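Local coordinates for beta-galacturonidase (Eisenbergiella tayi, PDB 6NCX), which probably hydrolyses beta-linked uronic acid residues from glycosides as a family 2 glycoside hydrolase, and here holds galacturonate in its TIM-barrel active site, at residues 464-469 with 505-510; 427-432 with 441-446; 308-313 with 328-333. One frame throughout, in Å; residues are numbered along the deposited sequence.

Contact 1. Residues 464-469 with 505-510. With ADA (alpha-D-galactopyranuronic acid), chain I.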
loop_
_atom_site.group_PDB
_atom_site.type_symbol
_atom_site.label_atom_id
_atom_site.label_comp_id
_atom_site.label_asym_id
_atom_site.label_seq_id
_atom_site.Cartn_x
_atom_site.Cartn_y
_atom_site.Cartn_z
ATOM N N THR C 464 -23.628 20.917 -7.816
ATOM C CA THR C 464 -23.346 19.824 -8.732
ATOM C C THR C 464 -21.962 19.221 -8.531
ATOM O O THR C 464 -21.678 18.178 -9.118
ATOM C CB THR C 464 -23.524 20.298 -10.182
ATOM O OG1 THR C 464 -23.048 21.644 -10.328
ATOM C CG2 THR C 464 -24.984 20.258 -10.532
ATOM N N GLU C 465 -21.120 19.813 -7.690
ATOM C CA GLU C 465 -19.833 19.219 -7.361
ATOM C C GLU C 465 -19.369 19.730 -6.005
ATOM O O GLU C 465 -19.321 20.940 -5.782
ATOM C CB GLU C 465 -18.785 19.544 -8.428
ATOM C CG GLU C 465 -18.887 18.702 -9.672
ATOM C CD GLU C 465 -17.787 18.977 -10.657
ATOM O OE1 GLU C 465 -18.017 18.779 -11.877
ATOM O OE2 GLU C 465 -16.694 19.395 -10.208
ATOM N N ILE C 466 -19.025 18.803 -5.114
ATOM C CA ILE C 466 -18.269 19.103 -3.905
ATOM C C ILE C 466 -17.603 17.799 -3.488
ATOM O O ILE C 466 -18.091 16.711 -3.797
ATOM C CB ILE C 466 -19.186 19.691 -2.799
ATOM C CG1 ILE C 466 -18.395 20.332 -1.657
ATOM C CG2 ILE C 466 -20.099 18.646 -2.243
ATOM C CD1 ILE C 466 -19.211 21.425 -0.913
ATOM N N GLY C 467 -16.481 17.907 -2.801
ATOM C CA GLY C 467 -15.758 16.729 -2.366
ATOM C C GLY C 467 -14.336 17.100 -1.991
ATOM O O GLY C 467 -13.990 18.281 -1.853
ATOM N N ALA C 468 -13.519 16.061 -1.832
ATOM C CA ALA C 468 -12.129 16.223 -1.437
ATOM C C ALA C 468 -11.304 15.040 -1.932
ATOM O O ALA C 468 -11.807 13.919 -2.061
ATOM C CB ALA C 468 -11.994 16.358 0.087
ATOM N N GLY C 469 -10.019 15.287 -2.172
ATOM C CA GLY C 469 -9.135 14.208 -2.559
ATOM C C GLY C 469 -8.590 13.429 -1.366
ATOM O O GLY C 469 -8.552 13.897 -0.221
ATOM N N SER C 505 -31.511 22.139 -3.439
ATOM C CA SER C 505 -32.236 20.896 -3.675
ATOM C C SER C 505 -31.384 19.643 -3.480
ATOM O O SER C 505 -31.916 18.526 -3.546
ATOM C CB SER C 505 -32.833 20.904 -5.089
ATOM O OG SER C 505 -33.843 21.902 -5.205
ATOM N N GLY C 506 -30.096 19.781 -3.216
ATOM C CA GLY C 506 -29.270 18.626 -2.953
ATOM C C GLY C 506 -27.924 18.795 -3.616
ATOM O O GLY C 506 -27.539 19.905 -3.983
ATOM N N VAL C 507 -27.231 17.670 -3.804
ATOM C CA VAL C 507 -25.810 17.696 -4.122
ATOM C C VAL C 507 -25.445 16.459 -4.931
ATOM O O VAL C 507 -26.055 15.397 -4.787
ATOM C CB VAL C 507 -24.950 17.802 -2.829
ATOM C CG1 VAL C 507 -25.311 16.693 -1.827
ATOM C CG2 VAL C 507 -23.455 17.784 -3.159
ATOM N N TYR C 508 -24.462 16.623 -5.817
ATOM C CA TYR C 508 -23.699 15.530 -6.398
ATOM C C TYR C 508 -22.297 15.618 -5.808
ATOM O O TYR C 508 -21.629 16.648 -5.951
ATOM C CB TYR C 508 -23.652 15.608 -7.936
ATOM C CG TYR C 508 -24.971 15.293 -8.582
ATOM C CD1 TYR C 508 -25.866 16.309 -8.897
ATOM C CD2 TYR C 508 -25.350 13.982 -8.831
ATOM C CE1 TYR C 508 -27.085 16.031 -9.448
ATOM C CE2 TYR C 508 -26.584 13.688 -9.396
ATOM C CZ TYR C 508 -27.439 14.723 -9.689
ATOM O OH TYR C 508 -28.658 14.475 -10.240
ATOM N N ILE C 509 -21.868 14.561 -5.116
ATOM C CA ILE C 509 -20.494 14.503 -4.623
ATOM C C ILE C 509 -19.554 14.288 -5.805
ATOM O O ILE C 509 -19.816 13.458 -6.694
ATOM C CB ILE C 509 -20.345 13.405 -3.548
ATOM C CG1 ILE C 509 -21.049 13.828 -2.254
ATOM C CG2 ILE C 509 -18.880 13.127 -3.209
ATOM C CD1 ILE C 509 -21.040 12.765 -1.163
ATOM N N TRP C 510 -18.485 15.076 -5.862
ATOM C CA TRP C 510 -17.360 14.756 -6.730
ATOM C C TRP C 510 -16.318 14.030 -5.881
ATOM O O TRP C 510 -15.741 14.618 -4.955
ATOM C CB TRP C 510 -16.765 15.994 -7.390
ATOM C CG TRP C 510 -15.620 15.632 -8.316
ATOM C CD1 TRP C 510 -14.329 15.336 -7.952
ATOM C CD2 TRP C 510 -15.667 15.505 -9.752
ATOM N NE1 TRP C 510 -13.584 15.026 -9.062
ATOM C CE2 TRP C 510 -14.371 15.132 -10.183
ATOM C CE3 TRP C 510 -16.675 15.671 -10.713
ATOM C CZ2 TRP C 510 -14.057 14.918 -11.543
ATOM C CZ3 TRP C 510 -16.355 15.466 -12.065
ATOM C CH2 TRP C 510 -15.065 15.082 -12.457
HETATM C C1 ADA I . -14.046 20.722 -11.680
HETATM C C2 ADA I . -14.380 19.775 -12.856
HETATM C C3 ADA I . -14.096 18.337 -12.630
HETATM C C4 ADA I . -12.888 18.064 -11.805
HETATM C C5 ADA I . -12.839 18.951 -10.555
HETATM C C6 ADA I . -11.580 18.755 -9.706
HETATM O O1 ADA I . -15.091 20.788 -10.737
HETATM O O2 ADA I . -15.713 19.973 -13.231
HETATM O O3 ADA I . -13.997 17.670 -13.869
HETATM O O4 ADA I . -11.721 18.303 -12.556
HETATM O O5 ADA I . -12.843 20.351 -10.954
HETATM O O6B ADA I . -11.216 17.616 -9.308
HETATM O O6A ADA I . -10.908 19.774 -9.411
HETATM O O HOH W 1 -14.757 13.601 -2.662
#
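Trp-510 and Glu-465 lie side by side at the ends of two neighbouring barrel strands, both directed at the bound galacturonate. The tryptophan starts from a backbone N that donates to Ile-466 O at 2.7 Å. Its CB rests near Glu-465 CG, and with CG of the indole anti to the backbone N (chi1 -179°) the ring is carried out toward the sugar. CE3 then meets Glu-465 CD at 3.5 Å, ring and carboxylate planes 33° apart. Further out the six-membered ring spreads beneath the sugar: CZ2 is 3.4 Å from ADA C4, which sits over one face near the rim, and CH2 reaches ADA O3 at 3.1 Å. NE1 bonds to Asn-530, another galacturonate-binding residue. Replacing this indole by alanine would probably strip the sugar of its flat platform and open a gap beside the Glu-465 carboxylate.

Glu-465 OE1 accepts from ADA O2 at 2.9 Å and is also paired with Arg-309. Behind the site, Ile-466 CG2 touches Val-507 CG2 at 3.6 Å, while Gly-467 brings its CA to 3.3 Å from Trp-510 O, where a side chain would clash. A water joins Ala-468 N to Trp-510 O. Aromatic platform and acidic side chain at the C-terminal ends of parallel strands are typical of a TIM-barrel glycosidase sugar site.

Contact 2. Residues 427-432 with 441-446. With ADA (alpha-D-galactopyranuronic acid), chain I.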
loop_
_atom_site.group_PDB
_atom_site.type_symbol
_atom_site.label_atom_id
_atom_site.label_comp_id
_atom_site.label_asym_id
_atom_site.label_seq_id
_atom_site.Cartn_x
_atom_site.Cartn_y
_atom_site.Cartn_z
ATOM N N TYR C 427 -23.863 24.813 -9.207
ATOM C CA TYR C 427 -22.518 25.281 -8.917
ATOM C C TYR C 427 -21.589 24.166 -8.432
ATOM O O TYR C 427 -21.988 23.264 -7.680
ATOM C CB TYR C 427 -22.577 26.427 -7.901
ATOM C CG TYR C 427 -22.451 27.746 -8.604
ATOM C CD1 TYR C 427 -23.572 28.418 -9.058
ATOM C CD2 TYR C 427 -21.202 28.292 -8.872
ATOM C CE1 TYR C 427 -23.461 29.634 -9.747
ATOM C CE2 TYR C 427 -21.073 29.510 -9.553
ATOM C CZ TYR C 427 -22.207 30.172 -9.987
ATOM O OH TYR C 427 -22.095 31.368 -10.660
ATOM N N ASN C 428 -20.341 24.236 -8.880
ATOM C CA ASN C 428 -19.259 23.405 -8.370
ATOM C C ASN C 428 -18.391 24.243 -7.428
ATOM O O ASN C 428 -17.810 25.250 -7.849
ATOM C CB ASN C 428 -18.408 22.863 -9.517
ATOM C CG ASN C 428 -19.220 22.107 -10.548
ATOM O OD1 ASN C 428 -20.343 21.670 -10.285
ATOM N ND2 ASN C 428 -18.643 21.930 -11.731
ATOM N N ILE C 429 -18.272 23.802 -6.172
ATOM C CA ILE C 429 -17.499 24.497 -5.150
ATOM C C ILE C 429 -16.621 23.505 -4.388
ATOM O O ILE C 429 -16.989 22.346 -4.168
ATOM C CB ILE C 429 -18.435 25.254 -4.179
ATOM C CG1 ILE C 429 -19.323 24.250 -3.421
ATOM C CG2 ILE C 429 -19.256 26.314 -4.947
ATOM C CD1 ILE C 429 -20.089 24.844 -2.248
ATOM N N TYR C 430 -15.447 23.964 -3.970
ATOM C CA TYR C 430 -14.537 23.119 -3.184
ATOM C C TYR C 430 -13.957 23.834 -1.971
ATOM O O TYR C 430 -12.741 23.867 -1.785
ATOM C CB TYR C 430 -13.414 22.593 -4.062
ATOM C CG TYR C 430 -13.886 21.543 -5.005
ATOM C CD1 TYR C 430 -14.462 21.899 -6.215
ATOM C CD2 TYR C 430 -13.757 20.190 -4.698
ATOM C CE1 TYR C 430 -14.901 20.963 -7.100
ATOM C CE2 TYR C 430 -14.190 19.219 -5.597
ATOM C CZ TYR C 430 -14.771 19.624 -6.795
ATOM O OH TYR C 430 -15.217 18.719 -7.715
ATOM N N PRO C 431 -14.802 24.405 -1.105
ATOM C CA PRO C 431 -14.291 24.881 0.182
ATOM C C PRO C 431 -13.895 23.680 1.026
ATOM O O PRO C 431 -14.567 22.638 1.005
ATOM C CB PRO C 431 -15.484 25.634 0.782
ATOM C CG PRO C 431 -16.655 24.836 0.298
ATOM C CD PRO C 431 -16.285 24.420 -1.122
ATOM N N LYS C 432 -12.778 23.827 1.737
ATOM C CA LYS C 432 -12.077 22.821 2.533
ATOM C C LYS C 432 -11.190 21.909 1.682
ATOM O O LYS C 432 -10.385 21.169 2.246
ATOM C CB LYS C 432 -13.009 21.939 3.388
ATOM C CG LYS C 432 -13.767 22.707 4.459
ATOM C CD LYS C 432 -12.982 23.919 4.924
ATOM C CE LYS C 432 -12.217 23.664 6.187
ATOM N NZ LYS C 432 -12.713 24.555 7.289
ATOM N N ASP C 441 -19.943 29.331 5.228
ATOM C CA ASP C 441 -19.694 30.713 4.828
ATOM C C ASP C 441 -19.616 30.840 3.312
ATOM O O ASP C 441 -20.210 31.753 2.724
ATOM C CB ASP C 441 -18.398 31.223 5.468
ATOM C CG ASP C 441 -18.488 31.339 6.995
ATOM O OD1 ASP C 441 -19.600 31.205 7.542
ATOM O OD2 ASP C 441 -17.435 31.569 7.645
ATOM N N TYR C 442 -18.883 29.927 2.665
ATOM C CA TYR C 442 -18.687 29.987 1.221
ATOM C C TYR C 442 -19.997 29.776 0.483
ATOM O O TYR C 442 -20.308 30.493 -0.475
ATOM C CB TYR C 442 -17.668 28.927 0.818
ATOM C CG TYR C 442 -17.046 29.077 -0.541
ATOM C CD1 TYR C 442 -17.464 28.286 -1.605
ATOM C CD2 TYR C 442 -16.003 29.972 -0.758
ATOM C CE1 TYR C 442 -16.879 28.399 -2.856
ATOM C CE2 TYR C 442 -15.405 30.093 -2.016
ATOM C CZ TYR C 442 -15.850 29.298 -3.055
ATOM O OH TYR C 442 -15.282 29.395 -4.302
ATOM N N LEU C 443 -20.775 28.788 0.915
ATOM C CA LEU C 443 -22.037 28.485 0.260
ATOM C C LEU C 443 -23.060 29.596 0.492
ATOM O O LEU C 443 -23.837 29.930 -0.413
ATOM C CB LEU C 443 -22.555 27.136 0.758
ATOM C CG LEU C 443 -23.817 26.622 0.078
ATOM C CD1 LEU C 443 -23.612 26.633 -1.431
ATOM C CD2 LEU C 443 -24.182 25.221 0.589
ATOM N N ASP C 444 -23.064 30.198 1.685
ATOM C CA ASP C 444 -23.995 31.300 1.932
ATOM C C ASP C 444 -23.683 32.502 1.045
ATOM O O ASP C 444 -24.589 33.087 0.451
ATOM C CB ASP C 444 -23.987 31.687 3.415
ATOM C CG ASP C 444 -24.648 30.621 4.297
ATOM O OD1 ASP C 444 -25.295 29.696 3.744
ATOM O OD2 ASP C 444 -24.523 30.697 5.542
ATOM N N GLU C 445 -22.409 32.869 0.914
ATOM C CA GLU C 445 -22.058 34.023 0.091
ATOM C C GLU C 445 -22.475 33.813 -1.360
ATOM O O GLU C 445 -23.096 34.687 -1.977
ATOM C CB GLU C 445 -20.559 34.298 0.193
ATOM C CG GLU C 445 -20.072 35.397 -0.715
ATOM C CD GLU C 445 -18.561 35.497 -0.718
ATOM O OE1 GLU C 445 -17.986 35.952 -1.732
ATOM O OE2 GLU C 445 -17.948 35.108 0.295
ATOM N N LEU C 446 -22.155 32.644 -1.920
ATOM C CA LEU C 446 -22.573 32.349 -3.285
ATOM C C LEU C 446 -24.092 32.377 -3.408
ATOM O O LEU C 446 -24.637 32.977 -4.345
ATOM C CB LEU C 446 -22.018 30.994 -3.725
ATOM C CG LEU C 446 -22.499 30.387 -5.055
ATOM C CD1 LEU C 446 -21.958 31.149 -6.283
ATOM C CD2 LEU C 446 -22.137 28.874 -5.117
HETATM C C1 ADA I . -14.046 20.722 -11.680
HETATM C C2 ADA I . -14.380 19.775 -12.856
HETATM C C3 ADA I . -14.096 18.337 -12.630
HETATM C C4 ADA I . -12.888 18.064 -11.805
HETATM C C5 ADA I . -12.839 18.951 -10.555
HETATM C C6 ADA I . -11.580 18.755 -9.706
HETATM O O1 ADA I . -15.091 20.788 -10.737
HETATM O O2 ADA I . -15.713 19.973 -13.231
HETATM O O3 ADA I . -13.997 17.670 -13.869
HETATM O O4 ADA I . -11.721 18.303 -12.556
HETATM O O5 ADA I . -12.843 20.351 -10.954
HETATM O O6B ADA I . -11.216 17.616 -9.308
HETATM O O6A ADA I . -10.908 19.774 -9.411
HETATM O O HOH W 2 -14.562 26.125 -4.596
#
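The Tyr-427 ring carries Leu-446 CD1 on one face, 3.8 Å from the ring centroid and only 10° off the normal, a CH-pi contact over the centre. The other methyl of the leucine, CD2, drops beside the root of the same ring and lies 3.7 Å from Tyr-427 CG. The second ring, Tyr-442, is met at its edge: Ile-429 CB stands 3.7 Å from CE1, with CG2 of the isoleucine in the ring plane. Pro-431 comes obliquely at the base of this tyrosine, CB to CB 4.0 Å, and Phe-413 stacks on the ring.

Ile-429 is the central wedge. Its CG1 lies between the backbone N and the carbonyl carbon (chi1 64°), which sends CD1 to Leu-443 CD1 at 4.0 Å, while CG2 turns the other way to Leu-446 CD2 at 3.9 Å. Helix 439-453 is thus seated on the outer side of strand 425-428 and the loop after it. Asn-428 and Tyr-430 point away from the helix, and Tyr-430 OH bonds to Glu-465 on the sugar side.

No direct hydrogen bond crosses between the segments, and the hydroxyl of Tyr-427 is engaged by Arg-412 O. Between these segments cohesion therefore rests on shape and apolar burial, while the helix residues Asp-444 and Glu-445 make their salt bridges to Arg-501 and Lys-414.

Contact 3. Residues 308-313 with 328-333. With ADA (alpha-D-galactopyranuronic acid), chain I.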
loop_
_atom_site.group_PDB
_atom_site.type_symbol
_atom_site.label_atom_id
_atom_site.label_comp_id
_atom_site.label_asym_id
_atom_site.label_seq_id
_atom_site.Cartn_x
_atom_site.Cartn_y
_atom_site.Cartn_z
ATOM N N ILE C 308 -27.222 10.025 -10.052
ATOM C CA ILE C 308 -25.882 10.087 -10.625
ATOM C C ILE C 308 -25.834 11.245 -11.614
ATOM O O ILE C 308 -26.820 11.562 -12.282
ATOM C CB ILE C 308 -25.441 8.775 -11.330
ATOM C CG1 ILE C 308 -26.390 8.411 -12.470
ATOM C CG2 ILE C 308 -25.343 7.602 -10.359
ATOM C CD1 ILE C 308 -25.876 8.752 -13.895
ATOM N N ARG C 309 -24.670 11.870 -11.720
ATOM C CA ARG C 309 -24.411 12.889 -12.729
ATOM C C ARG C 309 -23.311 12.390 -13.665
ATOM O O ARG C 309 -22.221 12.032 -13.208
ATOM C CB ARG C 309 -24.029 14.224 -12.072
ATOM C CG ARG C 309 -23.684 15.287 -13.075
ATOM C CD ARG C 309 -23.358 16.632 -12.442
ATOM N NE ARG C 309 -22.759 17.473 -13.473
ATOM C CZ ARG C 309 -21.603 18.108 -13.357
ATOM N NH1 ARG C 309 -20.921 18.070 -12.218
ATOM N NH2 ARG C 309 -21.144 18.814 -14.371
ATOM N N THR C 310 -23.599 12.371 -14.972
ATOM C CA THR C 310 -22.728 11.765 -15.985
ATOM C C THR C 310 -21.611 12.728 -16.387
ATOM O O THR C 310 -21.579 13.286 -17.485
ATOM C CB THR C 310 -23.529 11.382 -17.220
ATOM O OG1 THR C 310 -23.998 12.577 -17.851
ATOM C CG2 THR C 310 -24.721 10.478 -16.887
ATOM N N VAL C 311 -20.658 12.906 -15.481
ATOM C CA VAL C 311 -19.519 13.767 -15.781
ATOM C C VAL C 311 -18.597 13.053 -16.769
ATOM O O VAL C 311 -18.256 11.878 -16.587
ATOM C CB VAL C 311 -18.794 14.167 -14.479
ATOM C CG1 VAL C 311 -19.787 14.799 -13.504
ATOM C CG2 VAL C 311 -18.111 12.964 -13.813
ATOM N N HIS C 312 -18.237 13.726 -17.862
ATOM C CA HIS C 312 -18.808 14.990 -18.335
ATOM C C HIS C 312 -19.225 14.792 -19.784
ATOM O O HIS C 312 -18.686 15.453 -20.654
ATOM C CB HIS C 312 -17.801 16.154 -18.273
ATOM C CG HIS C 312 -17.350 16.510 -16.889
ATOM N ND1 HIS C 312 -18.175 17.124 -15.969
ATOM C CD2 HIS C 312 -16.151 16.358 -16.279
ATOM C CE1 HIS C 312 -17.503 17.333 -14.852
ATOM N NE2 HIS C 312 -16.275 16.874 -15.012
ATOM N N TYR C 313 -20.166 13.863 -20.033
ATOM C CA TYR C 313 -20.493 13.394 -21.376
ATOM C C TYR C 313 -21.658 12.411 -21.306
ATOM O O TYR C 313 -21.943 11.880 -20.227
ATOM C CB TYR C 313 -19.256 12.746 -22.026
ATOM C CG TYR C 313 -18.452 11.891 -21.053
ATOM C CD1 TYR C 313 -18.903 10.628 -20.654
ATOM C CD2 TYR C 313 -17.265 12.353 -20.522
ATOM C CE1 TYR C 313 -18.171 9.844 -19.745
ATOM C CE2 TYR C 313 -16.530 11.589 -19.620
ATOM C CZ TYR C 313 -16.991 10.336 -19.236
ATOM O OH TYR C 313 -16.257 9.595 -18.336
ATOM N N ILE C 328 -32.983 5.241 -10.210
ATOM C CA ILE C 328 -31.903 6.206 -10.042
ATOM C C ILE C 328 -32.157 7.393 -10.959
ATOM O O ILE C 328 -32.395 7.220 -12.158
ATOM C CB ILE C 328 -30.545 5.558 -10.354
ATOM C CG1 ILE C 328 -30.404 4.224 -9.612
ATOM C CG2 ILE C 328 -29.380 6.535 -10.034
ATOM C CD1 ILE C 328 -30.081 4.378 -8.163
ATOM N N LEU C 329 -32.099 8.599 -10.405
ATOM C CA LEU C 329 -32.272 9.812 -11.192
ATOM C C LEU C 329 -30.956 10.198 -11.869
ATOM O O LEU C 329 -29.882 10.071 -11.278
ATOM C CB LEU C 329 -32.775 10.943 -10.292
ATOM C CG LEU C 329 -34.193 10.710 -9.743
ATOM C CD1 LEU C 329 -34.486 11.589 -8.537
ATOM C CD2 LEU C 329 -35.247 10.947 -10.823
ATOM N N VAL C 330 -31.041 10.675 -13.113
ATOM C CA VAL C 330 -29.861 10.966 -13.932
ATOM C C VAL C 330 -29.861 12.430 -14.365
ATOM O O VAL C 330 -30.803 12.896 -15.017
ATOM C CB VAL C 330 -29.785 10.060 -15.166
ATOM C CG1 VAL C 330 -28.621 10.492 -16.035
ATOM C CG2 VAL C 330 -29.633 8.601 -14.742
ATOM N N TRP C 331 -28.795 13.145 -14.015
ATOM C CA TRP C 331 -28.371 14.344 -14.733
ATOM C C TRP C 331 -27.453 13.889 -15.863
ATOM O O TRP C 331 -26.398 13.279 -15.602
ATOM C CB TRP C 331 -27.664 15.306 -13.772
ATOM C CG TRP C 331 -26.893 16.483 -14.353
ATOM C CD1 TRP C 331 -25.916 16.450 -15.314
ATOM C CD2 TRP C 331 -26.982 17.852 -13.925
ATOM N NE1 TRP C 331 -25.418 17.721 -15.538
ATOM C CE2 TRP C 331 -26.061 18.600 -14.704
ATOM C CE3 TRP C 331 -27.764 18.522 -12.978
ATOM C CZ2 TRP C 331 -25.898 19.990 -14.553
ATOM C CZ3 TRP C 331 -27.607 19.916 -12.834
ATOM C CH2 TRP C 331 -26.675 20.626 -13.615
ATOM N N GLU C 332 -27.870 14.134 -17.109
ATOM C CA GLU C 332 -27.065 13.810 -18.285
ATOM C C GLU C 332 -26.695 15.095 -19.005
ATOM O O GLU C 332 -27.547 15.972 -19.190
ATOM C CB GLU C 332 -27.794 12.860 -19.244
ATOM C CG GLU C 332 -27.021 12.681 -20.536
ATOM C CD GLU C 332 -27.216 11.334 -21.214
ATOM O OE1 GLU C 332 -26.475 10.389 -20.889
ATOM O OE2 GLU C 332 -28.088 11.243 -22.099
ATOM N N GLU C 333 -25.430 15.210 -19.404
ATOM C CA GLU C 333 -24.926 16.448 -19.976
ATOM C C GLU C 333 -24.132 16.175 -21.253
ATOM O O GLU C 333 -23.660 15.056 -21.500
ATOM C CB GLU C 333 -24.072 17.228 -18.945
ATOM C CG GLU C 333 -22.822 16.526 -18.388
ATOM C CD GLU C 333 -22.096 17.381 -17.337
ATOM O OE1 GLU C 333 -20.840 17.367 -17.307
ATOM O OE2 GLU C 333 -22.776 18.075 -16.538
HETATM C C1 ADA I . -14.046 20.722 -11.680
HETATM C C2 ADA I . -14.380 19.775 -12.856
HETATM C C3 ADA I . -14.096 18.337 -12.630
HETATM C C4 ADA I . -12.888 18.064 -11.805
HETATM C C5 ADA I . -12.839 18.951 -10.555
HETATM C C6 ADA I . -11.580 18.755 -9.706
HETATM O O1 ADA I . -15.091 20.788 -10.737
HETATM O O2 ADA I . -15.713 19.973 -13.231
HETATM O O3 ADA I . -13.997 17.670 -13.869
HETATM O O4 ADA I . -11.721 18.303 -12.556
HETATM O O5 ADA I . -12.843 20.351 -10.954
HETATM O O6B ADA I . -11.216 17.616 -9.308
HETATM O O6A ADA I . -10.908 19.774 -9.411
#
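Arg-309 and Trp-331 sit on the same face of two parallel strands joined through helix 317-326, a beta-alpha-beta unit of the TIM barrel. Backbone bonds set the pairing: Ile-308 N donates to Leu-329 O, Trp-331 N to Ile-308 O, and Thr-310 N to Trp-331 O at 3.0 Å. Past this ladder the chain turns through an inverse gamma turn centred on Thr-310, and a cis peptide precedes His-312.

Apolar packing occupies the face that bears Ile-308 and Val-330. The two side chains run alongside each other, Ile-308 CD1 lying 3.9 Å from Val-330 CG2, and Ile-328 closes on the isoleucine at about a right angle. On the other face, the aliphatic part of Arg-309 passes over the indole of Trp-331, with CG 3.7 Å from the centroid of the five-membered ring in a CH-pi contact. The guanidinium stands steeply against that ring, their planes 76° apart.

Charged and polar groups converge on Glu-333. Its OE2 takes three donors: Arg-309 NH2 at 2.8 Å on the syn side, Arg-309 NE from above the carboxylate plane, and Trp-331 NE1 on the anti side at 2.8 Å. This three-way grip should favour the ionised carboxylate and limits its rotation. The same arginine reaches Glu-465 and Asn-377, both galacturonate-binding residues, so it ties Glu-333 to the first shell of the site.

Glu-333 acts in turn as second shell to His-312. With CG beside the backbone N and anti to the carbonyl carbon (chi1 -64°), the imidazole spans carboxylate and sugar: ND1 donates to Glu-333 OE1 at 3.0 Å, virtually in the ring plane, and NE2 shares a hydrogen bond with ADA O3 at 2.7 Å.

From the N terminus, contact 3 comes first, closing the loop that runs through helix 317-326 and pairing strands 307-309 and 329-333. Contact 2 then closes the short connection from strand 425-428 into helix 439-453, and contact 1 closes the longer one through helix 484-499 between strands 461-466 and 504-509. The three follow in series, neither nesting nor crossing. All three reach one barrel sheet, where strand 461-466 is a neighbour of strand 425-428, so contacts 1 and 2 adjoin, with Thr-464 bonded to Tyr-427 and Asn-428. Contact 3 reaches contact 1 through the Arg-309 to Glu-465 salt bridge, and each contact touches the galacturonate, contact 2 through segment 427-432 alone.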